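Local atomic coordinates of ornithine decarboxylase (Entamoeba histolytica, PDB entry 4AIB), a protein that probably catalyses the pyridoxal 5'-phosphate-dependent decarboxylation of L-ornithine to putrescine, an early step of polyamine synthesis, as a homodimer. Residues L26-D32 against A266-S272; K45-T49 against I239-I243; F54-C58 against E82-V86; P217-G223 against R251-E257. One frame throughout, in Å; residues are numbered along the deposited sequence.

Overall arrangement
The chain enters contact 1 with strand 27-31, passes through helix 33-46 and reaches contact 2 at residues 45-49. Strand 50-55 then leads into contact 3, which closes first, on helix 80-88. Contact 4 opens at 217-223, before helix 232-245 returns to close contact 2, and closes at 251-257. Contacts 2 and 4 therefore cross, and they touch in space. Contact 3 falls within the loop of contact 2 and comes before contact 4. Contact 1 closes last, at 266-272, and encloses the other three. Contacts 2, 3 and 4 tie together the pyridoxal-binding barrel. Contact 1 joins the two chain segments that flank it into the separate mixed sheet.

Contact 1: residues L26-D32 against A266-S272; sequences LGFWIFD and AFHLVSS
The indole of Trp29 carries Leu269 on one face. Leu269 CD1 sits over the centre of the six-membered ring, 3.6 Å from its centroid. Trp29 CE3 also meets Phe267 CB at 3.7 Å, where the two side chains cross at about a right angle. Phe28 takes Val270 on one face, off centre toward the rim, with Phe28 CZ 3.6 Å from Val270 CB. These two side chains point the same way. Phe31 and Phe267 meet obliquely, their planes 47° apart, with Phe31 CD1 3.5 Å from Phe267 CE1. The His268 ring is met at its edge. Its NE2 donates to Asp32 OD2 at 3.0 Å, nearly straight and close to the ring plane, on the anti side of the carboxylate. His268 ND1 bonds to Asn359 N, so both ring nitrogens are tied and the ring's rotation is fixed.

Backbone bonds in antiparallel register join the strands. Phe28 pairs with Val270, and Ile30 with His268, as hydrogen-bonded pairs; Ile30 N to His268 O is 2.8 Å. Phe28, Ile30 and Val270 pack against helix 6-16. On the other face, Phe31 and Phe267 reach Leu64 of helix 62-70. Strand 27-31 thus enters the mixed sheet before the barrel and meets the strand that follows it, a pairing in keeping with the two-domain fold of class-II ornithine decarboxylases: a TIM-type barrel beside a beta domain.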
loop_
_atom_site.group_PDB
_atom_site.type_symbol
_atom_site.label_atom_id
_atom_site.label_comp_id
_atom_site.label_asym_id
_atom_site.label_seq_id
_atom_site.Cartn_x
_atom_site.Cartn_y
_atom_site.Cartn_z
ATOM N N LEU A 26 -9.563 -5.628 -15.995
ATOM C CA LEU A 26 -8.400 -4.767 -15.777
ATOM C C LEU A 26 -7.094 -5.466 -16.160
ATOM O O LEU A 26 -6.148 -4.824 -16.617
ATOM C CB LEU A 26 -8.343 -4.294 -14.320
ATOM C CG LEU A 26 -9.520 -3.483 -13.759
ATOM C CD1 LEU A 26 -9.397 -3.346 -12.249
ATOM C CD2 LEU A 26 -9.635 -2.112 -14.412
ATOM N N GLY A 27 -7.062 -6.783 -15.973
ATOM C CA GLY A 27 -5.907 -7.598 -16.340
ATOM C C GLY A 27 -5.999 -9.016 -15.811
ATOM O O GLY A 27 -6.960 -9.372 -15.124
ATOM N N PHE A 28 -4.996 -9.827 -16.139
ATOM C CA PHE A 28 -4.902 -11.195 -15.632
ATOM C C PHE A 28 -3.454 -11.645 -15.447
ATOM O O PHE A 28 -2.551 -11.161 -16.135
ATOM C CB PHE A 28 -5.678 -12.178 -16.526
ATOM C CG PHE A 28 -5.147 -12.291 -17.930
ATOM C CD1 PHE A 28 -4.159 -13.221 -18.244
ATOM C CD2 PHE A 28 -5.650 -11.484 -18.945
ATOM C CE1 PHE A 28 -3.672 -13.331 -19.537
ATOM C CE2 PHE A 28 -5.168 -11.591 -20.241
ATOM C CZ PHE A 28 -4.180 -12.518 -20.538
ATOM N N TRP A 29 -3.247 -12.572 -14.515
ATOM C CA TRP A 29 -1.917 -13.096 -14.211
ATOM C C TRP A 29 -1.656 -14.395 -14.917
ATOM O O TRP A 29 -2.566 -15.204 -15.102
ATOM C CB TRP A 29 -1.759 -13.293 -12.708
ATOM C CG TRP A 29 -1.818 -12.014 -11.906
ATOM C CD1 TRP A 29 -2.935 -11.440 -11.302
ATOM C CD2 TRP A 29 -0.706 -11.108 -11.586
ATOM N NE1 TRP A 29 -2.598 -10.277 -10.653
ATOM C CE2 TRP A 29 -1.280 -10.021 -10.782
ATOM C CE3 TRP A 29 0.654 -11.089 -11.872
ATOM C CZ2 TRP A 29 -0.506 -8.974 -10.302
ATOM C CZ3 TRP A 29 1.424 -10.027 -11.382
ATOM C CH2 TRP A 29 0.857 -8.997 -10.616
ATOM N N ILE A 30 -0.405 -14.604 -15.323
ATOM C CA ILE A 30 0.024 -15.882 -15.888
ATOM C C ILE A 30 1.036 -16.541 -14.953
ATOM O O ILE A 30 2.112 -15.992 -14.700
ATOM C CB ILE A 30 0.609 -15.737 -17.313
ATOM C CG1 ILE A 30 -0.468 -15.248 -18.290
ATOM C CG2 ILE A 30 1.193 -17.063 -17.792
ATOM C CD1 ILE A 30 0.047 -14.919 -19.679
ATOM N N PHE A 31 0.676 -17.714 -14.438
ATOM C CA PHE A 31 1.529 -18.445 -13.508
ATOM C C PHE A 31 2.542 -19.316 -14.250
ATOM O O PHE A 31 2.197 -20.365 -14.801
ATOM C CB PHE A 31 0.680 -19.279 -12.538
ATOM C CG PHE A 31 1.474 -19.948 -11.449
ATOM C CD1 PHE A 31 2.221 -19.197 -10.547
ATOM C CD2 PHE A 31 1.465 -21.332 -11.318
ATOM C CE1 PHE A 31 2.951 -19.813 -9.542
ATOM C CE2 PHE A 31 2.193 -21.954 -10.314
ATOM C CZ PHE A 31 2.936 -21.193 -9.425
ATOM N N ASP A 32 3.791 -18.857 -14.266
ATOM C CA ASP A 32 4.882 -19.563 -14.932
ATOM C C ASP A 32 5.465 -20.617 -13.996
ATOM O O ASP A 32 6.344 -20.323 -13.182
ATOM C CB ASP A 32 5.965 -18.572 -15.379
ATOM C CG ASP A 32 6.887 -19.139 -16.453
ATOM O OD1 ASP A 32 6.876 -20.367 -16.692
ATOM O OD2 ASP A 32 7.633 -18.346 -17.066
ATOM N N ALA A 266 7.840 -15.931 -11.293
ATOM C CA ALA A 266 6.669 -16.768 -11.034
ATOM C C ALA A 266 5.420 -16.296 -11.776
ATOM O O ALA A 266 4.662 -17.113 -12.305
ATOM C CB ALA A 266 6.396 -16.840 -9.540
ATOM N N PHE A 267 5.210 -14.982 -11.806
ATOM C CA PHE A 267 4.002 -14.408 -12.394
ATOM C C PHE A 267 4.292 -13.439 -13.535
ATOM O O PHE A 267 5.337 -12.785 -13.565
ATOM C CB PHE A 267 3.164 -13.708 -11.321
ATOM C CG PHE A 267 2.549 -14.645 -10.321
ATOM C CD1 PHE A 267 1.337 -15.275 -10.588
ATOM C CD2 PHE A 267 3.179 -14.895 -9.106
ATOM C CE1 PHE A 267 0.768 -16.138 -9.665
ATOM C CE2 PHE A 267 2.615 -15.758 -8.179
ATOM C CZ PHE A 267 1.408 -16.380 -8.459
ATOM N N HIS A 268 3.353 -13.362 -14.474
ATOM C CA HIS A 268 3.411 -12.401 -15.567
ATOM C C HIS A 268 2.102 -11.678 -15.652
ATOM O O HIS A 268 1.046 -12.301 -15.794
ATOM C CB HIS A 268 3.729 -13.096 -16.887
ATOM C CG HIS A 268 4.989 -13.929 -16.854
ATOM N ND1 HIS A 268 6.217 -13.383 -16.823
ATOM C CD2 HIS A 268 5.173 -15.311 -16.850
ATOM C CE1 HIS A 268 7.142 -14.360 -16.798
ATOM N NE2 HIS A 268 6.502 -15.539 -16.816
ATOM N N LEU A 269 2.156 -10.354 -15.548
ATOM C CA LEU A 269 0.957 -9.524 -15.591
ATOM C C LEU A 269 0.616 -9.137 -17.028
ATOM O O LEU A 269 1.485 -8.684 -17.773
ATOM C CB LEU A 269 1.142 -8.275 -14.721
ATOM C CG LEU A 269 -0.026 -7.296 -14.557
ATOM C CD1 LEU A 269 -1.179 -7.916 -13.782
ATOM C CD2 LEU A 269 0.446 -6.020 -13.877
ATOM N N VAL A 270 -0.647 -9.334 -17.408
ATOM C CA VAL A 270 -1.140 -8.946 -18.734
ATOM C C VAL A 270 -2.299 -7.962 -18.576
ATOM O O VAL A 270 -3.452 -8.364 -18.404
ATOM C CB VAL A 270 -1.594 -10.160 -19.577
ATOM C CG1 VAL A 270 -1.852 -9.744 -21.019
ATOM C CG2 VAL A 270 -0.559 -11.273 -19.535
ATOM N N SER A 271 -1.986 -6.674 -18.644
ATOM C CA SER A 271 -2.968 -5.631 -18.363
ATOM C C SER A 271 -3.613 -5.048 -19.621
ATOM O O SER A 271 -3.031 -5.082 -20.705
ATOM C CB SER A 271 -2.332 -4.529 -17.512
ATOM O OG SER A 271 -1.808 -5.071 -16.311
ATOM N N SER A 272 -4.827 -4.529 -19.461
ATOM C CA SER A 272 -5.582 -3.935 -20.561
ATOM C C SER A 272 -5.558 -2.412 -20.472
ATOM O O SER A 272 -5.230 -1.852 -19.425
ATOM C CB SER A 272 -7.026 -4.435 -20.538
ATOM O OG SER A 272 -7.662 -4.070 -19.326
#

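Contact 2: residues K45-T49 against I239-I243; sequences KNMPT and IEKTI
Glu240 reaches across from its helix to Thr49, and the two side chains approach at a slant. Thr49 OG1 donates to Glu240 OE2 at 2.6 Å. It meets the syn side of the carboxylate, 24° out of the carboxylate plane. The Glu240 chain first runs away from its own backbone N and then bends at chi2 (65°). That bend brings the carboxylate round to the residues that follow helix 33-46. Thr49 OG1 lies between its own backbone N and carbonyl carbon, with the hydroxyl turned to the carboxylate. The other carboxylate oxygen lies against Met47 and Pro48. Glu240 OE1 is 3.3 Å from Pro48 CD and 3.6 Å from Met47 CA. The carboxylate is therefore in contact with all three residues, Met47, Pro48 and Thr49.

The apolar part is formed by Met47 and Ile239, which also approach at a slant. The thioether chain bends at its last torsion, and Met47 CE comes to rest 3.8 Å from Ile239 CG2, with Ile239 CD1 close by.

Met47 is the first residue to leave the helix, so the contact marks the end of helix 33-46 against the second half of helix 232-245. Asn46 ND2 is hydrogen-bonded to Glu233 OE1 of the same helix 232-245. Ile239 and Ile243 also touch Leu200 of helix 194-212, and Met47 reaches inward to Ile222, just after strand 219-221.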
loop_
_atom_site.group_PDB
_atom_site.type_symbol
_atom_site.label_atom_id
_atom_site.label_comp_id
_atom_site.label_asym_id
_atom_site.label_seq_id
_atom_site.Cartn_x
_atom_site.Cartn_y
_atom_site.Cartn_z
ATOM N N LYS A 45 21.760 -25.699 -7.270
ATOM C CA LYS A 45 22.981 -26.022 -8.002
ATOM C C LYS A 45 24.152 -25.146 -7.555
ATOM O O LYS A 45 25.274 -25.631 -7.393
ATOM C CB LYS A 45 22.746 -25.870 -9.509
ATOM C CG LYS A 45 23.900 -26.319 -10.389
ATOM C CD LYS A 45 23.584 -26.083 -11.857
ATOM C CE LYS A 45 24.803 -26.305 -12.737
ATOM N NZ LYS A 45 25.831 -25.242 -12.554
ATOM N N ASN A 46 23.883 -23.858 -7.359
ATOM C CA ASN A 46 24.925 -22.898 -7.000
ATOM C C ASN A 46 25.169 -22.758 -5.498
ATOM O O ASN A 46 26.295 -22.490 -5.072
ATOM C CB ASN A 46 24.652 -21.541 -7.649
ATOM C CG ASN A 46 25.117 -21.484 -9.092
ATOM O OD1 ASN A 46 26.317 -21.490 -9.370
ATOM N ND2 ASN A 46 24.167 -21.426 -10.018
ATOM N N MET A 47 24.114 -22.939 -4.705
ATOM C CA MET A 47 24.221 -22.936 -3.243
ATOM C C MET A 47 23.696 -24.250 -2.654
ATOM O O MET A 47 22.547 -24.318 -2.207
ATOM C CB MET A 47 23.477 -21.737 -2.640
ATOM C CG MET A 47 24.104 -20.390 -2.959
ATOM S SD MET A 47 23.181 -18.985 -2.307
ATOM C CE MET A 47 23.772 -18.938 -0.618
ATOM N N PRO A 48 24.538 -25.305 -2.659
ATOM C CA PRO A 48 24.120 -26.621 -2.171
ATOM C C PRO A 48 23.986 -26.703 -0.649
ATOM O O PRO A 48 23.132 -27.440 -0.152
ATOM C CB PRO A 48 25.247 -27.553 -2.652
ATOM C CG PRO A 48 26.017 -26.771 -3.662
ATOM C CD PRO A 48 25.900 -25.349 -3.214
ATOM N N THR A 49 24.816 -25.955 0.076
ATOM C CA THR A 49 24.838 -26.027 1.542
ATOM C C THR A 49 23.849 -25.074 2.223
ATOM O O THR A 49 23.629 -25.164 3.436
ATOM C CB THR A 49 26.257 -25.799 2.111
ATOM O OG1 THR A 49 26.770 -24.542 1.652
ATOM C CG2 THR A 49 27.200 -26.922 1.687
ATOM N N ILE A 239 29.611 -16.747 -1.498
ATOM C CA ILE A 239 28.982 -17.136 -0.233
ATOM C C ILE A 239 29.366 -18.575 0.116
ATOM O O ILE A 239 29.686 -18.875 1.267
ATOM C CB ILE A 239 27.441 -16.992 -0.277
ATOM C CG1 ILE A 239 27.040 -15.562 -0.652
ATOM C CG2 ILE A 239 26.821 -17.371 1.064
ATOM C CD1 ILE A 239 25.603 -15.424 -1.117
ATOM N N GLU A 240 29.347 -19.443 -0.894
ATOM C CA GLU A 240 29.701 -20.855 -0.746
ATOM C C GLU A 240 31.156 -21.047 -0.317
ATOM O O GLU A 240 31.462 -21.935 0.481
ATOM C CB GLU A 240 29.436 -21.601 -2.058
ATOM C CG GLU A 240 29.412 -23.117 -1.946
ATOM C CD GLU A 240 28.263 -23.632 -1.099
ATOM O OE1 GLU A 240 27.151 -23.062 -1.170
ATOM O OE2 GLU A 240 28.476 -24.618 -0.364
ATOM N N LYS A 241 32.041 -20.213 -0.857
ATOM C CA LYS A 241 33.467 -20.269 -0.545
ATOM C C LYS A 241 33.750 -19.708 0.848
ATOM O O LYS A 241 34.569 -20.258 1.587
ATOM C CB LYS A 241 34.272 -19.516 -1.610
ATOM C CG LYS A 241 35.776 -19.736 -1.558
ATOM C CD LYS A 241 36.436 -19.271 -2.849
ATOM C CE LYS A 241 37.953 -19.257 -2.736
ATOM N NZ LYS A 241 38.450 -18.067 -1.989
ATOM N N THR A 242 33.065 -18.620 1.200
ATOM C CA THR A 242 33.221 -17.982 2.511
ATOM C C THR A 242 32.717 -18.889 3.639
ATOM O O THR A 242 33.318 -18.936 4.714
ATOM C CB THR A 242 32.523 -16.605 2.567
ATOM O OG1 THR A 242 32.859 -15.848 1.396
ATOM C CG2 THR A 242 32.958 -15.821 3.801
ATOM N N ILE A 243 31.624 -19.610 3.379
ATOM C CA ILE A 243 31.069 -20.593 4.320
ATOM C C ILE A 243 32.115 -21.635 4.736
ATOM O O ILE A 243 32.226 -21.976 5.918
ATOM C CB ILE A 243 29.802 -21.286 3.739
ATOM C CG1 ILE A 243 28.586 -20.342 3.755
ATOM C CG2 ILE A 243 29.491 -22.599 4.452
ATOM C CD1 ILE A 243 28.229 -19.753 5.106
#

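Contact 3: residues F54-C58 against E82-V86; sequences FAVKC and EIKEV
Glu82 OE1 is held by a hydrogen bond from the backbone N of Ala78 while it lies against Val56 and Lys57. It is 3.7 Å from Val56 CB. It also comes within 3.3 Å of Lys57 N, but the angle there is too poor for a hydrogen bond. The other oxygen, Glu82 OE2, rests against the start of the lysine chain, 3.4 Å from Lys57 CB. The glutamate is extended beyond CG (chi2 178°), so it spans from the helix to the 56-58 turn. Val56 and Glu82 run alongside one another head to tail, and the carboxylate comes slantwise to the base of the Lys57 chain.

Val56 is the apolar centre of the contact. One branch faces Val86, with Val56 CG2 4.0 Å from Val86 CG2. The other branch, Val56 CG1, lies 3.9 Å from Glu85 OE1.

Lys57 is the residue predicted to carry pyridoxal phosphate, which is not attached here. Its NZ is 6.1 Å from Glu82 OE2, not in contact with it. Lys57 also packs on Ser333 of the second subunit, which precedes Cys334, the predicted proton donor, in sequence; this is consistent with an active site built from both monomers.

The turn follows strand 50-55, which bonds to neighbouring strand 74-77. Helix 80-88, which follows strand 74-77, lies beside this turn. Val86 also touches Phe75 and Cys77, and helix 62-70 packs on Phe54 and Glu85.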
loop_
_atom_site.group_PDB
_atom_site.type_symbol
_atom_site.label_atom_id
_atom_site.label_comp_id
_atom_site.label_asym_id
_atom_site.label_seq_id
_atom_site.Cartn_x
_atom_site.Cartn_y
_atom_site.Cartn_z
ATOM N N PHE A 54 11.571 -19.568 1.661
ATOM C CA PHE A 54 10.855 -18.505 0.960
ATOM C C PHE A 54 10.126 -17.555 1.903
ATOM O O PHE A 54 9.370 -17.986 2.777
ATOM C CB PHE A 54 9.875 -19.095 -0.061
ATOM C CG PHE A 54 9.026 -18.064 -0.757
ATOM C CD1 PHE A 54 9.579 -17.213 -1.711
ATOM C CD2 PHE A 54 7.670 -17.948 -0.464
ATOM C CE1 PHE A 54 8.798 -16.266 -2.355
ATOM C CE2 PHE A 54 6.884 -17.002 -1.105
ATOM C CZ PHE A 54 7.448 -16.160 -2.052
ATOM N N ALA A 55 10.366 -16.261 1.708
ATOM C CA ALA A 55 9.652 -15.217 2.432
ATOM C C ALA A 55 8.224 -15.117 1.904
ATOM O O ALA A 55 7.983 -14.549 0.836
ATOM C CB ALA A 55 10.376 -13.884 2.303
ATOM N N VAL A 56 7.289 -15.690 2.661
ATOM C CA VAL A 56 5.868 -15.721 2.299
ATOM C C VAL A 56 5.307 -14.304 2.146
ATOM O O VAL A 56 4.372 -14.077 1.376
ATOM C CB VAL A 56 5.037 -16.520 3.336
ATOM C CG1 VAL A 56 3.608 -16.730 2.851
ATOM C CG2 VAL A 56 5.688 -17.866 3.626
ATOM N N LYS A 57 5.905 -13.360 2.872
ATOM C CA LYS A 57 5.517 -11.949 2.832
ATOM C C LYS A 57 5.655 -11.334 1.435
ATOM O O LYS A 57 4.859 -10.474 1.053
ATOM C CB LYS A 57 6.340 -11.146 3.844
ATOM C CG LYS A 57 5.755 -9.787 4.195
ATOM C CD LYS A 57 6.651 -9.030 5.163
ATOM C CE LYS A 57 6.028 -7.709 5.587
ATOM N NZ LYS A 57 5.987 -6.708 4.484
ATOM N N CYS A 58 6.661 -11.780 0.685
ATOM C CA CYS A 58 6.912 -11.275 -0.665
ATOM C C CYS A 58 5.757 -11.588 -1.617
ATOM O O CYS A 58 5.282 -10.706 -2.335
ATOM C CB CYS A 58 8.230 -11.828 -1.213
ATOM S SG CYS A 58 8.808 -10.999 -2.712
ATOM N N GLU A 82 0.612 -15.766 7.894
ATOM C CA GLU A 82 1.589 -16.424 7.027
ATOM C C GLU A 82 1.973 -17.801 7.568
ATOM O O GLU A 82 2.198 -18.734 6.796
ATOM C CB GLU A 82 2.838 -15.556 6.860
ATOM C CG GLU A 82 2.621 -14.297 6.033
ATOM C CD GLU A 82 3.868 -13.436 5.916
ATOM O OE1 GLU A 82 4.994 -13.980 5.977
ATOM O OE2 GLU A 82 3.720 -12.207 5.754
ATOM N N ILE A 83 2.048 -17.911 8.894
ATOM C CA ILE A 83 2.291 -19.186 9.575
ATOM C C ILE A 83 1.154 -20.168 9.288
ATOM O O ILE A 83 1.394 -21.317 8.907
ATOM C CB ILE A 83 2.466 -18.990 11.103
ATOM C CG1 ILE A 83 3.844 -18.400 11.419
ATOM C CG2 ILE A 83 2.267 -20.300 11.856
ATOM C CD1 ILE A 83 4.002 -17.919 12.847
ATOM N N LYS A 84 -0.081 -19.696 9.456
ATOM C CA LYS A 84 -1.270 -20.527 9.262
ATOM C C LYS A 84 -1.455 -20.960 7.812
ATOM O O LYS A 84 -1.889 -22.082 7.556
ATOM C CB LYS A 84 -2.528 -19.811 9.764
ATOM C CG LYS A 84 -2.620 -19.699 11.280
ATOM C CD LYS A 84 -4.019 -19.314 11.740
ATOM C CE LYS A 84 -4.954 -20.514 11.765
ATOM N NZ LYS A 84 -6.327 -20.143 12.205
ATOM N N GLU A 85 -1.113 -20.078 6.874
ATOM C CA GLU A 85 -1.226 -20.376 5.445
ATOM C C GLU A 85 -0.348 -21.562 5.044
ATOM O O GLU A 85 -0.780 -22.432 4.286
ATOM C CB GLU A 85 -0.869 -19.150 4.598
ATOM C CG GLU A 85 -1.333 -19.253 3.152
ATOM C CD GLU A 85 -0.473 -18.459 2.187
ATOM O OE1 GLU A 85 -0.238 -17.255 2.432
ATOM O OE2 GLU A 85 -0.028 -19.044 1.177
ATOM N N VAL A 86 0.879 -21.585 5.562
ATOM C CA VAL A 86 1.826 -22.665 5.286
ATOM C C VAL A 86 1.353 -23.985 5.903
ATOM O O VAL A 86 1.371 -25.025 5.241
ATOM C CB VAL A 86 3.250 -22.314 5.781
ATOM C CG1 VAL A 86 4.196 -23.485 5.576
ATOM C CG2 VAL A 86 3.779 -21.084 5.059
#

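Contact 4: residues P217-G223 against R251-E257; sequences PYLIDIG and RTRFIAE
Asp221 and Glu257 bring two carboxylates together, with Asp221 OD2 2.9 Å from Glu257 OE2. These are two acceptor oxygens in close approach, with no hydrogen bond assigned. The side chains cross at about a right angle, and the carboxylate planes are 83° apart. Asp76 also brings a carboxylate oxygen near Glu257, so three acidic groups gather here. The Glu257 side chain lies about 9 Å from that of Lys57, the predicted cofactor lysine. Asp221 OD1 accepts from Gly223 N at 3.0 Å, forming an Asx turn that holds the aspartate in place. With CG turned away from the backbone N (chi1 -161°), the carboxylate reaches both Glu257 and Ile255 CD1.

The two strands run parallel and are joined by backbone bonds. Ile220 N donates to Arg253 O at 3.0 Å, and Ile220 O receives Ile255 N. Ile222 N then bonds to Ile255 O. Further on, Glu257 N donates to Gly223 O at 2.7 Å, from well above the carbonyl plane.

Ile220 and Phe254 run alongside each other in the same direction, with Ile220 CB 3.5 Å from Phe254 CD1. On the face with Asp221, Leu219 crosses Ile255 at about a right angle; Leu219 CD1 is 3.9 Å from Ile255 CG1. At the far end the Arg251 guanidinium passes over Pro217 N with one face and forms a salt bridge through NH2 to Glu211.

The strands are neighbours in the parallel barrel sheet, joined by a beta-alpha-beta crossover through helix 232-245. Helix 194-212 packs on Pro217, Ile220 and Ile222. Strand 179-184 flanks 219-221 and strand 50-55 flanks 253-256.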
loop_
_atom_site.group_PDB
_atom_site.type_symbol
_atom_site.label_atom_id
_atom_site.label_comp_id
_atom_site.label_asym_id
_atom_site.label_seq_id
_atom_site.Cartn_x
_atom_site.Cartn_y
_atom_site.Cartn_z
ATOM N N PRO A 217 24.833 -23.141 18.922
ATOM C CA PRO A 217 24.122 -22.544 17.793
ATOM C C PRO A 217 24.361 -23.326 16.504
ATOM O O PRO A 217 25.497 -23.416 16.036
ATOM C CB PRO A 217 24.733 -21.135 17.689
ATOM C CG PRO A 217 25.735 -21.021 18.798
ATOM C CD PRO A 217 26.081 -22.417 19.206
ATOM N N TYR A 218 23.291 -23.879 15.938
ATOM C CA TYR A 218 23.400 -24.758 14.774
ATOM C C TYR A 218 22.793 -24.168 13.496
ATOM O O TYR A 218 22.800 -24.814 12.446
ATOM C CB TYR A 218 22.769 -26.124 15.083
ATOM C CG TYR A 218 21.252 -26.132 15.085
ATOM C CD1 TYR A 218 20.532 -25.693 16.196
ATOM C CD2 TYR A 218 20.537 -26.581 13.973
ATOM C CE1 TYR A 218 19.145 -25.698 16.198
ATOM C CE2 TYR A 218 19.152 -26.588 13.966
ATOM C CZ TYR A 218 18.462 -26.147 15.081
ATOM O OH TYR A 218 17.086 -26.156 15.074
ATOM N N LEU A 219 22.270 -22.948 13.582
ATOM C CA LEU A 219 21.565 -22.353 12.450
ATOM C C LEU A 219 22.060 -20.949 12.115
ATOM O O LEU A 219 22.116 -20.077 12.981
ATOM C CB LEU A 219 20.053 -22.350 12.707
ATOM C CG LEU A 219 19.094 -22.143 11.528
ATOM C CD1 LEU A 219 19.209 -23.265 10.505
ATOM C CD2 LEU A 219 17.665 -22.034 12.035
ATOM N N ILE A 220 22.424 -20.751 10.852
ATOM C CA ILE A 220 22.824 -19.438 10.351
ATOM C C ILE A 220 21.887 -19.019 9.220
ATOM O O ILE A 220 21.849 -19.653 8.160
ATOM C CB ILE A 220 24.301 -19.417 9.880
ATOM C CG1 ILE A 220 25.262 -19.817 11.017
ATOM C CG2 ILE A 220 24.677 -18.064 9.282
ATOM C CD1 ILE A 220 25.252 -18.909 12.233
ATOM N N ASP A 221 21.121 -17.959 9.469
ATOM C CA ASP A 221 20.207 -17.403 8.477
ATOM C C ASP A 221 20.846 -16.181 7.827
ATOM O O ASP A 221 20.939 -15.112 8.439
ATOM C CB ASP A 221 18.865 -17.038 9.121
ATOM C CG ASP A 221 17.738 -16.890 8.105
ATOM O OD1 ASP A 221 17.992 -16.438 6.967
ATOM O OD2 ASP A 221 16.585 -17.223 8.454
ATOM N N ILE A 222 21.282 -16.348 6.582
ATOM C CA ILE A 222 21.966 -15.277 5.852
ATOM C C ILE A 222 21.002 -14.211 5.318
ATOM O O ILE A 222 21.432 -13.200 4.751
ATOM C CB ILE A 222 22.878 -15.825 4.727
ATOM C CG1 ILE A 222 22.070 -16.633 3.704
ATOM C CG2 ILE A 222 24.007 -16.659 5.322
ATOM C CD1 ILE A 222 22.802 -16.889 2.403
ATOM N N GLY A 223 19.706 -14.450 5.508
ATOM C CA GLY A 223 18.663 -13.486 5.166
ATOM C C GLY A 223 18.302 -13.451 3.696
ATOM O O GLY A 223 18.452 -14.446 2.982
ATOM N N ARG A 251 28.099 -29.226 13.289
ATOM C CA ARG A 251 26.645 -29.331 13.455
ATOM C C ARG A 251 25.835 -28.226 12.762
ATOM O O ARG A 251 24.628 -28.383 12.564
ATOM C CB ARG A 251 26.277 -29.379 14.945
ATOM C CG ARG A 251 27.001 -28.354 15.806
ATOM C CD ARG A 251 26.212 -27.998 17.057
ATOM N NE ARG A 251 27.046 -27.336 18.062
ATOM C CZ ARG A 251 27.399 -26.052 18.035
ATOM N NH1 ARG A 251 27.003 -25.260 17.048
ATOM N NH2 ARG A 251 28.162 -25.557 19.001
ATOM N N THR A 252 26.495 -27.128 12.397
ATOM C CA THR A 252 25.811 -25.935 11.872
ATOM C C THR A 252 25.198 -26.121 10.484
ATOM O O THR A 252 25.830 -26.673 9.582
ATOM C CB THR A 252 26.739 -24.702 11.826
ATOM O OG1 THR A 252 27.896 -25.003 11.037
ATOM C CG2 THR A 252 27.168 -24.287 13.226
ATOM N N ARG A 253 23.966 -25.641 10.331
ATOM C CA ARG A 253 23.254 -25.665 9.056
ATOM C C ARG A 253 22.933 -24.243 8.595
ATOM O O ARG A 253 22.809 -23.328 9.415
ATOM C CB ARG A 253 21.970 -26.499 9.162
ATOM C CG ARG A 253 22.185 -27.957 9.550
ATOM C CD ARG A 253 22.884 -28.749 8.453
ATOM N NE ARG A 253 23.305 -30.073 8.914
ATOM C CZ ARG A 253 24.499 -30.353 9.430
ATOM N NH1 ARG A 253 25.420 -29.406 9.562
ATOM N NH2 ARG A 253 24.777 -31.591 9.816
ATOM N N PHE A 254 22.794 -24.066 7.284
ATOM C CA PHE A 254 22.626 -22.734 6.707
ATOM C C PHE A 254 21.320 -22.577 5.937
ATOM O O PHE A 254 21.001 -23.378 5.055
ATOM C CB PHE A 254 23.820 -22.385 5.811
ATOM C CG PHE A 254 25.145 -22.437 6.519
ATOM C CD1 PHE A 254 25.605 -21.341 7.242
ATOM C CD2 PHE A 254 25.934 -23.580 6.467
ATOM C CE1 PHE A 254 26.822 -21.386 7.903
ATOM C CE2 PHE A 254 27.155 -23.632 7.123
ATOM C CZ PHE A 254 27.600 -22.533 7.841
ATOM N N ILE A 255 20.564 -21.542 6.290
ATOM C CA ILE A 255 19.333 -21.203 5.579
ATOM C C ILE A 255 19.368 -19.761 5.074
ATOM O O ILE A 255 20.150 -18.942 5.563
ATOM C CB ILE A 255 18.063 -21.449 6.432
ATOM C CG1 ILE A 255 18.143 -20.709 7.776
ATOM C CG2 ILE A 255 17.831 -22.944 6.625
ATOM C CD1 ILE A 255 16.818 -20.593 8.502
ATOM N N ALA A 256 18.529 -19.472 4.082
ATOM C CA ALA A 256 18.397 -18.127 3.529
ATOM C C ALA A 256 16.926 -17.725 3.475
ATOM O O ALA A 256 16.045 -18.571 3.635
ATOM C CB ALA A 256 19.019 -18.062 2.144
ATOM N N GLU A 257 16.668 -16.439 3.247
ATOM C CA GLU A 257 15.299 -15.924 3.155
ATOM C C GLU A 257 15.020 -15.228 1.811
ATOM O O GLU A 257 14.667 -14.044 1.791
ATOM C CB GLU A 257 15.005 -14.967 4.319
ATOM C CG GLU A 257 15.040 -15.595 5.707
ATOM C CD GLU A 257 14.937 -14.566 6.826
ATOM O OE1 GLU A 257 14.938 -13.350 6.532
ATOM O OE2 GLU A 257 14.855 -14.969 8.006
#